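PDB 1UF3: TT1561 protein from Thermus thermophilus, which is of unknown function but binds calcium ions and belongs to the calcineurin-like metallophosphoesterase superfamily, so may be a phosphoesterase. Local coordinates for residues F103-I117 against L143-T157. Sequence-based numbering, arbitrary orientation.
Sequences FWRGPYLVAGVGGEI and LWELKDYPKIFLFHT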
loop_
_atom_site.group_PDB
_atom_site.type_symbol
_atom_site.label_atom_id
_atom_site.label_comp_id
_atom_site.label_asym_id
_atom_site.label_seq_id
_atom_site.Cartn_x
_atom_site.Cartn_y
_atom_site.Cartn_z
ATOM N N PHE A 103 -8.836 8.418 -20.699
ATOM C CA PHE A 103 -7.671 9.013 -20.040
ATOM C C PHE A 103 -7.097 8.058 -19.030
ATOM O O PHE A 103 -7.831 7.385 -18.303
ATOM C CB PHE A 103 -8.004 10.299 -19.259
ATOM C CG PHE A 103 -8.358 11.466 -20.109
ATOM C CD1 PHE A 103 -9.683 11.877 -20.216
ATOM C CD2 PHE A 103 -7.368 12.200 -20.762
ATOM C CE1 PHE A 103 -10.016 13.006 -20.956
ATOM C CE2 PHE A 103 -7.684 13.320 -21.503
ATOM C CZ PHE A 103 -9.010 13.737 -21.607
ATOM N N TRP A 104 -5.775 7.992 -18.981
ATOM C CA TRP A 104 -5.110 7.173 -17.994
ATOM C C TRP A 104 -4.409 8.167 -17.070
ATOM O O TRP A 104 -4.146 9.303 -17.465
ATOM C CB TRP A 104 -4.058 6.289 -18.624
ATOM C CG TRP A 104 -4.564 5.017 -19.204
ATOM C CD1 TRP A 104 -5.841 4.527 -19.155
ATOM C CD2 TRP A 104 -3.798 4.078 -19.963
ATOM N NE1 TRP A 104 -5.915 3.334 -19.847
ATOM C CE2 TRP A 104 -4.676 3.036 -20.352
ATOM C CE3 TRP A 104 -2.451 4.018 -20.360
ATOM C CZ2 TRP A 104 -4.252 1.941 -21.124
ATOM C CZ3 TRP A 104 -2.025 2.926 -21.133
ATOM C CH2 TRP A 104 -2.927 1.908 -21.505
ATOM N N ARG A 105 -4.110 7.749 -15.851
ATOM C CA ARG A 105 -3.430 8.651 -14.937
ATOM C C ARG A 105 -2.008 8.965 -15.441
ATOM O O ARG A 105 -1.246 8.065 -15.828
ATOM C CB ARG A 105 -3.363 8.059 -13.536
ATOM C CG ARG A 105 -2.996 9.122 -12.535
ATOM C CD ARG A 105 -3.291 8.739 -11.115
ATOM N NE ARG A 105 -2.788 9.785 -10.234
ATOM C CZ ARG A 105 -2.652 9.659 -8.919
ATOM N NH1 ARG A 105 -2.989 8.518 -8.318
ATOM N NH2 ARG A 105 -2.169 10.670 -8.215
ATOM N N GLY A 106 -1.672 10.247 -15.442
ATOM C CA GLY A 106 -0.370 10.663 -15.929
ATOM C C GLY A 106 -0.346 12.174 -16.033
ATOM O O GLY A 106 0.482 12.808 -15.397
ATOM N N PRO A 107 -1.253 12.782 -16.808
ATOM C CA PRO A 107 -2.289 12.083 -17.578
ATOM C C PRO A 107 -1.877 11.708 -19.004
ATOM O O PRO A 107 -0.913 12.257 -19.549
ATOM C CB PRO A 107 -3.444 13.078 -17.585
ATOM C CG PRO A 107 -2.726 14.408 -17.634
ATOM C CD PRO A 107 -1.535 14.226 -16.716
ATOM N N TYR A 108 -2.606 10.756 -19.588
ATOM C CA TYR A 108 -2.381 10.350 -20.974
ATOM C C TYR A 108 -3.733 10.230 -21.645
ATOM O O TYR A 108 -4.661 9.688 -21.074
ATOM C CB TYR A 108 -1.643 9.014 -21.067
ATOM C CG TYR A 108 -0.256 9.063 -20.485
ATOM C CD1 TYR A 108 -0.005 8.587 -19.209
ATOM C CD2 TYR A 108 0.813 9.612 -21.208
ATOM C CE1 TYR A 108 1.270 8.655 -18.651
ATOM C CE2 TYR A 108 2.087 9.668 -20.660
ATOM C CZ TYR A 108 2.305 9.189 -19.383
ATOM O OH TYR A 108 3.562 9.229 -18.816
ATOM N N LEU A 109 -3.839 10.773 -22.848
ATOM C CA LEU A 109 -5.055 10.707 -23.636
ATOM C C LEU A 109 -4.820 9.501 -24.580
ATOM O O LEU A 109 -3.974 9.566 -25.493
ATOM C CB LEU A 109 -5.225 12.014 -24.420
ATOM C CG LEU A 109 -6.406 12.137 -25.397
ATOM C CD1 LEU A 109 -7.694 11.785 -24.670
ATOM C CD2 LEU A 109 -6.483 13.551 -25.965
ATOM N N VAL A 110 -5.529 8.398 -24.318
ATOM C CA VAL A 110 -5.403 7.167 -25.104
ATOM C C VAL A 110 -6.493 7.065 -26.165
ATOM O O VAL A 110 -7.679 7.208 -25.885
ATOM C CB VAL A 110 -5.448 5.937 -24.191
ATOM C CG1 VAL A 110 -5.175 4.632 -25.006
ATOM C CG2 VAL A 110 -4.429 6.089 -23.078
ATOM N N ALA A 111 -6.081 6.847 -27.409
ATOM C CA ALA A 111 -7.032 6.753 -28.501
ATOM C C ALA A 111 -6.515 5.802 -29.573
ATOM O O ALA A 111 -5.321 5.473 -29.615
ATOM C CB ALA A 111 -7.260 8.114 -29.114
ATOM N N GLY A 112 -7.409 5.383 -30.456
ATOM C CA GLY A 112 -6.968 4.494 -31.514
ATOM C C GLY A 112 -7.884 4.373 -32.710
ATOM O O GLY A 112 -9.003 4.910 -32.746
ATOM N N VAL A 113 -7.358 3.699 -33.725
ATOM C CA VAL A 113 -8.107 3.398 -34.927
ATOM C C VAL A 113 -7.580 2.006 -35.327
ATOM O O VAL A 113 -6.426 1.858 -35.760
ATOM C CB VAL A 113 -7.866 4.409 -36.046
ATOM C CG1 VAL A 113 -8.668 4.001 -37.260
ATOM C CG2 VAL A 113 -8.291 5.814 -35.607
ATOM N N GLY A 114 -8.418 0.993 -35.102
ATOM C CA GLY A 114 -8.062 -0.375 -35.422
ATOM C C GLY A 114 -8.445 -0.740 -36.853
ATOM O O GLY A 114 -8.802 0.125 -37.644
ATOM N N GLY A 115 -8.378 -2.027 -37.179
ATOM C CA GLY A 115 -8.701 -2.466 -38.526
ATOM C C GLY A 115 -7.565 -2.095 -39.462
ATOM O O GLY A 115 -6.521 -1.610 -39.027
ATOM N N GLU A 116 -7.753 -2.312 -40.752
ATOM C CA GLU A 116 -6.720 -1.949 -41.713
ATOM C C GLU A 116 -6.933 -0.522 -42.155
ATOM O O GLU A 116 -7.994 -0.202 -42.662
ATOM C CB GLU A 116 -6.806 -2.831 -42.957
ATOM C CG GLU A 116 -5.770 -2.486 -44.022
ATOM C CD GLU A 116 -6.077 -3.144 -45.364
ATOM O OE1 GLU A 116 -6.763 -4.186 -45.379
ATOM O OE2 GLU A 116 -5.626 -2.610 -46.401
ATOM N N ILE A 117 -5.960 0.358 -41.958
ATOM C CA ILE A 117 -6.155 1.702 -42.467
ATOM C C ILE A 117 -5.552 1.690 -43.882
ATOM O O ILE A 117 -4.333 1.707 -44.045
ATOM C CB ILE A 117 -5.448 2.792 -41.625
ATOM C CG1 ILE A 117 -6.054 2.872 -40.215
ATOM C CG2 ILE A 117 -5.652 4.149 -42.300
ATOM C CD1 ILE A 117 -5.213 3.703 -39.200
ATOM N N LEU A 143 -9.858 14.766 -31.157
ATOM C CA LEU A 143 -8.943 14.972 -30.054
ATOM C C LEU A 143 -8.388 16.387 -29.898
ATOM O O LEU A 143 -7.942 16.756 -28.802
ATOM C CB LEU A 143 -7.786 13.978 -30.168
ATOM C CG LEU A 143 -8.155 12.492 -30.188
ATOM C CD1 LEU A 143 -6.882 11.663 -30.383
ATOM C CD2 LEU A 143 -8.836 12.100 -28.878
ATOM N N TRP A 144 -8.404 17.168 -30.980
ATOM C CA TRP A 144 -7.896 18.530 -30.941
ATOM C C TRP A 144 -8.706 19.390 -29.974
ATOM O O TRP A 144 -8.237 20.438 -29.546
ATOM C CB TRP A 144 -7.925 19.179 -32.337
ATOM C CG TRP A 144 -6.969 18.559 -33.340
ATOM C CD1 TRP A 144 -7.291 18.038 -34.569
ATOM C CD2 TRP A 144 -5.543 18.444 -33.221
ATOM N NE1 TRP A 144 -6.151 17.612 -35.219
ATOM C CE2 TRP A 144 -5.068 17.847 -34.415
ATOM C CE3 TRP A 144 -4.620 18.790 -32.225
ATOM C CZ2 TRP A 144 -3.713 17.585 -34.634
ATOM C CZ3 TRP A 144 -3.272 18.530 -32.442
ATOM C CH2 TRP A 144 -2.830 17.930 -33.640
ATOM N N GLU A 145 -9.917 18.954 -29.628
ATOM C CA GLU A 145 -10.746 19.723 -28.704
ATOM C C GLU A 145 -10.204 19.550 -27.286
ATOM O O GLU A 145 -10.434 20.387 -26.419
ATOM C CB GLU A 145 -12.206 19.248 -28.747
ATOM C CG GLU A 145 -12.816 19.154 -30.139
ATOM C CD GLU A 145 -13.735 20.315 -30.512
ATOM O OE1 GLU A 145 -13.855 21.297 -29.745
ATOM O OE2 GLU A 145 -14.345 20.233 -31.604
ATOM N N LEU A 146 -9.492 18.453 -27.059
ATOM C CA LEU A 146 -8.935 18.165 -25.745
ATOM C C LEU A 146 -7.538 18.781 -25.669
ATOM O O LEU A 146 -6.638 18.396 -26.410
ATOM C CB LEU A 146 -8.902 16.643 -25.522
ATOM C CG LEU A 146 -10.250 15.966 -25.834
ATOM C CD1 LEU A 146 -10.239 14.520 -25.378
ATOM C CD2 LEU A 146 -11.386 16.728 -25.130
ATOM N N LYS A 147 -7.357 19.710 -24.736
ATOM C CA LYS A 147 -6.108 20.456 -24.603
ATOM C C LYS A 147 -4.960 19.995 -23.704
ATOM O O LYS A 147 -5.154 19.565 -22.571
ATOM C CB LYS A 147 -6.451 21.913 -24.227
ATOM C CG LYS A 147 -7.433 22.610 -25.170
ATOM C CD LYS A 147 -6.985 22.461 -26.624
ATOM C CE LYS A 147 -7.559 23.541 -27.538
ATOM N NZ LYS A 147 -9.039 23.517 -27.668
ATOM N N ASP A 148 -3.743 20.099 -24.236
ATOM C CA ASP A 148 -2.523 19.796 -23.489
ATOM C C ASP A 148 -2.332 18.410 -22.901
ATOM O O ASP A 148 -1.785 18.278 -21.798
ATOM C CB ASP A 148 -2.359 20.815 -22.348
ATOM C CG ASP A 148 -2.608 22.241 -22.809
ATOM O OD1 ASP A 148 -2.107 22.601 -23.898
ATOM O OD2 ASP A 148 -3.307 22.997 -22.087
ATOM N N TYR A 149 -2.756 17.370 -23.603
ATOM C CA TYR A 149 -2.558 16.040 -23.054
ATOM C C TYR A 149 -1.569 15.230 -23.881
ATOM O O TYR A 149 -1.637 15.233 -25.092
ATOM C CB TYR A 149 -3.880 15.253 -23.018
ATOM C CG TYR A 149 -4.958 15.772 -22.078
ATOM C CD1 TYR A 149 -5.991 16.577 -22.541
ATOM C CD2 TYR A 149 -4.948 15.430 -20.738
ATOM C CE1 TYR A 149 -6.989 17.023 -21.693
ATOM C CE2 TYR A 149 -5.939 15.870 -19.881
ATOM C CZ TYR A 149 -6.954 16.660 -20.359
ATOM O OH TYR A 149 -7.950 17.059 -19.492
ATOM N N PRO A 150 -0.605 14.571 -23.231
ATOM C CA PRO A 150 0.325 13.756 -24.011
ATOM C C PRO A 150 -0.592 12.640 -24.576
ATOM O O PRO A 150 -1.430 12.106 -23.836
ATOM C CB PRO A 150 1.266 13.196 -22.952
ATOM C CG PRO A 150 1.234 14.266 -21.852
ATOM C CD PRO A 150 -0.193 14.676 -21.813
ATOM N N LYS A 151 -0.446 12.290 -25.856
ATOM C CA LYS A 151 -1.289 11.247 -26.476
ATOM C C LYS A 151 -0.635 9.876 -26.688
ATOM O O LYS A 151 0.576 9.777 -26.936
ATOM C CB LYS A 151 -1.822 11.735 -27.824
ATOM C CG LYS A 151 -2.693 12.981 -27.742
ATOM C CD LYS A 151 -2.966 13.554 -29.127
ATOM C CE LYS A 151 -3.572 14.943 -29.062
ATOM N NZ LYS A 151 -3.645 15.628 -30.393
ATOM N N ILE A 152 -1.445 8.819 -26.552
ATOM C CA ILE A 152 -1.003 7.434 -26.771
ATOM C C ILE A 152 -1.984 6.878 -27.809
ATOM O O ILE A 152 -3.197 6.834 -27.567
ATOM C CB ILE A 152 -1.080 6.577 -25.487
ATOM C CG1 ILE A 152 -0.078 7.097 -24.444
ATOM C CG2 ILE A 152 -0.787 5.095 -25.826
ATOM C CD1 ILE A 152 0.058 6.247 -23.186
ATOM N N PHE A 153 -1.460 6.507 -28.978
ATOM C CA PHE A 153 -2.275 5.990 -30.070
ATOM C C PHE A 153 -2.108 4.493 -30.243
ATOM O O PHE A 153 -1.022 3.963 -30.073
ATOM C CB PHE A 153 -1.892 6.649 -31.415
ATOM C CG PHE A 153 -2.360 8.080 -31.587
ATOM C CD1 PHE A 153 -3.135 8.725 -30.618
ATOM C CD2 PHE A 153 -2.041 8.770 -32.739
ATOM C CE1 PHE A 153 -3.575 10.022 -30.812
ATOM C CE2 PHE A 153 -2.482 10.079 -32.941
ATOM C CZ PHE A 153 -3.247 10.703 -31.981
ATOM N N LEU A 154 -3.195 3.820 -30.598
ATOM C CA LEU A 154 -3.159 2.377 -30.857
ATOM C C LEU A 154 -3.655 2.160 -32.279
ATOM O O LEU A 154 -4.749 2.570 -32.629
ATOM C CB LEU A 154 -4.058 1.602 -29.881
ATOM C CG LEU A 154 -3.381 1.094 -28.607
ATOM C CD1 LEU A 154 -3.098 2.280 -27.680
ATOM C CD2 LEU A 154 -4.272 0.058 -27.919
ATOM N N PHE A 155 -2.838 1.550 -33.120
ATOM C CA PHE A 155 -3.255 1.285 -34.502
ATOM C C PHE A 155 -2.865 -0.144 -34.829
ATOM O O PHE A 155 -1.944 -0.718 -34.227
ATOM C CB PHE A 155 -2.496 2.122 -35.540
ATOM C CG PHE A 155 -2.687 3.585 -35.435
ATOM C CD1 PHE A 155 -1.571 4.418 -35.265
ATOM C CD2 PHE A 155 -3.933 4.152 -35.641
ATOM C CE1 PHE A 155 -1.703 5.785 -35.317
ATOM C CE2 PHE A 155 -4.079 5.511 -35.691
ATOM C CZ PHE A 155 -2.952 6.343 -35.533
ATOM N N HIS A 156 -3.550 -0.717 -35.803
ATOM C CA HIS A 156 -3.143 -2.037 -36.207
ATOM C C HIS A 156 -2.084 -1.825 -37.310
ATOM O O HIS A 156 -1.013 -2.425 -37.286
ATOM C CB HIS A 156 -4.302 -2.837 -36.759
ATOM C CG HIS A 156 -3.880 -4.181 -37.253
ATOM N ND1 HIS A 156 -3.396 -4.383 -38.529
ATOM C CD2 HIS A 156 -3.739 -5.360 -36.603
ATOM C CE1 HIS A 156 -2.974 -5.633 -38.641
ATOM N NE2 HIS A 156 -3.170 -6.245 -37.484
ATOM N N THR A 157 -2.404 -0.935 -38.238
ATOM C CA THR A 157 -1.589 -0.590 -39.388
ATOM C C THR A 157 -0.292 0.150 -39.048
ATOM O O THR A 157 -0.313 1.178 -38.379
ATOM C CB THR A 157 -2.439 0.254 -40.339
ATOM O OG1 THR A 157 -3.562 -0.530 -40.757
ATOM C CG2 THR A 157 -1.639 0.718 -41.564
HETATM O O HOH W 1 -5.263 0.402 -37.664
#
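L109 and A111 lie against L143, L146 and Y149 on one side of a parallel strand pair, 108-113 beside 151-155, a tightly packed and largely buried part of the contact. L109, the residue most covered by the other segment, swings CG away from its own N (chi1 176°), which carries CD1 to within 3.8 Å of L146 CD1; its CD2 reaches L143 CD2 at 4.0 Å, while its CB abuts CB of Y149. Two residues on, A111 CB meets L143 CD1. F101 also touches L109, L143 and L146, and further along this face helix 133-140 packs on V113 and F155.

Five backbone bonds zip the strands together, shuttling from L109 N to P150 O, I152 N to L109 O, A111 N to I152 O, L154 N to A111 O and V113 N to L154 O. Most run fairly straight, but the one from L154 N bends to 140° at its hydrogen. The other face is dressed by V110 and I152, side by side and pointing the same way, with L154 CD1 4.1 Å from V110 CG1.

Near the 104-108 turn the contact opens towards the surface, though F103 and Y149, both partly exposed, still touch. F103 sets CE2 above the centre of the Y149 ring, 3.4 Å from its plane, yet the rings are tilted 46° apart; P107 CG comes in at that ring's edge. R105 makes a cation-pi contact with Y149 of a second subunit.

Beyond the strands' C-terminal ends a water takes over, donating to V113 O and G115 O and accepting from H156 N. T157 OG1 then receives I117 N at 2.8 Å, an almost linear bond. V113 lies about 6 Å, between side chains, from E99, a calcium ligand in a structure of this protein, its ion not bound to this chain here. Adjacent parallel strands within a helix-flanked beta sandwich are what the calcineurin-like metallophosphoesterase fold shows.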